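Heat shock protein 16 (Schizosaccharomyces pombe, PDB 3W1Z) forms a 16-subunit small heat shock protein assembly and probably acts as a chaperone that binds unfolded proteins. Local coordinates at the interface of chains A and B. Coordinates in Å, arbitrary orientation; residue numbers count along the deposited sequence, not the author numbering. Chains: chain A/B, Heat shock protein 16.

The interface of chains A and B. Residues chain A 85-88; chain B 63, 65, 74.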
loop_
_atom_site.group_PDB
_atom_site.type_symbol
_atom_site.label_atom_id
_atom_site.label_comp_id
_atom_site.label_asym_id
_atom_site.label_seq_id
_atom_site.Cartn_x
_atom_site.Cartn_y
_atom_site.Cartn_z
ATOM N N SER A 85 10.711 42.940 -9.274
ATOM C CA SER A 85 10.358 42.306 -8.010
ATOM C C SER A 85 11.346 42.707 -6.922
ATOM O O SER A 85 10.976 42.849 -5.757
ATOM C CB SER A 85 10.338 40.783 -8.161
ATOM O OG SER A 85 9.420 40.379 -9.163
ATOM N N THR A 86 12.604 42.891 -7.310
ATOM C CA THR A 86 13.642 43.299 -6.372
ATOM C C THR A 86 13.434 44.753 -5.947
ATOM O O THR A 86 13.925 45.185 -4.903
ATOM C CB THR A 86 15.046 43.131 -6.986
ATOM O OG1 THR A 86 15.103 41.904 -7.725
ATOM C CG2 THR A 86 16.112 43.113 -5.903
ATOM N N GLU A 87 12.697 45.504 -6.760
ATOM C CA GLU A 87 12.395 46.900 -6.458
ATOM C C GLU A 87 11.077 47.046 -5.703
ATOM O O GLU A 87 10.646 48.159 -5.402
ATOM C CB GLU A 87 12.354 47.733 -7.741
ATOM C CG GLU A 87 13.715 47.988 -8.366
ATOM C CD GLU A 87 13.633 48.887 -9.583
ATOM O OE1 GLU A 87 13.029 48.470 -10.593
ATOM O OE2 GLU A 87 14.168 50.014 -9.527
ATOM N N GLY A 88 10.442 45.917 -5.404
ATOM C CA GLY A 88 9.192 45.909 -4.666
ATOM C C GLY A 88 7.974 46.105 -5.550
ATOM O O GLY A 88 6.937 46.580 -5.090
ATOM N N GLN B 63 14.893 43.706 0.224
ATOM C CA GLN B 63 14.507 45.092 -0.004
ATOM C C GLN B 63 13.164 45.421 0.643
ATOM O O GLN B 63 12.219 44.631 0.582
ATOM C CB GLN B 63 14.455 45.407 -1.503
ATOM C CG GLN B 63 15.779 45.240 -2.230
ATOM C CD GLN B 63 16.100 43.790 -2.534
ATOM O OE1 GLN B 63 15.211 42.935 -2.545
ATOM N NE2 GLN B 63 17.373 43.502 -2.778
ATOM N N HIS B 65 10.155 48.332 0.720
ATOM C CA HIS B 65 9.602 49.479 0.009
ATOM C C HIS B 65 8.248 49.896 0.565
ATOM O O HIS B 65 7.469 49.062 1.010
ATOM C CB HIS B 65 9.486 49.178 -1.488
ATOM C CG HIS B 65 10.811 49.057 -2.183
ATOM N ND1 HIS B 65 11.550 47.901 -2.176
ATOM C CD2 HIS B 65 11.519 49.963 -2.899
ATOM C CE1 HIS B 65 12.668 48.091 -2.866
ATOM N NE2 HIS B 65 12.670 49.330 -3.310
ATOM N N SER B 74 10.648 42.292 -0.181
ATOM C CA SER B 74 11.057 41.342 -1.209
ATOM C C SER B 74 12.510 40.921 -1.043
ATOM O O SER B 74 13.198 41.393 -0.140
ATOM C CB SER B 74 10.827 41.927 -2.605
ATOM O OG SER B 74 11.457 43.188 -2.741
#
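B:Ser74 and B:His65 meet chain A through two torsions: chi1 of 54° sets the serine OG between its own backbone N and carbonyl carbon, pointing at A:Ser85, while chi2 of 83° turns the flat side of the imidazole to A:Glu87. The setting is an alpha-crystallin domain of the HSP20 family. The end of helix 82-86 and the loop after it in one subunit lie against strands 62-67 and 70-77 of another, and the contact illustrates how side chains from two neighbouring strands can meet the backbone carbonyls at and just after a helix end. The hydroxyl of B:Ser74 donates a hydrogen bond to the backbone O of A:Ser85, with OG and O 3.1 Å apart. It arrives in the carbonyl plane at a C=O...OG angle of 153°. Two residues on, the carbonyl of A:Glu87 is met differently. Its O lies over the centre of the B:His65 ring, 3.0 Å above the plane, and although NE2 is 3.1 Å from this O, an N-H in the ring plane would not point at it. The contact is therefore an oxygen on an aromatic face, which a positive charge on the ring would probably strengthen. An alanine in place of B:His65 would probably leave the carbonyl of A:Glu87 without its aromatic cover and open a gap beside the loop. To one side of these two carbonyls, the methyl CG2 of A:Thr86 sits over the flat side-chain amide of B:Gln63, 3.4 Å from its carbon CD. The glutamine chain, bent at chi2, also lays its CG methylene 3.3 Å from the backbone O of A:Thr86, an approach by carbon, a van der Waals contact rather than a hydrogen bond.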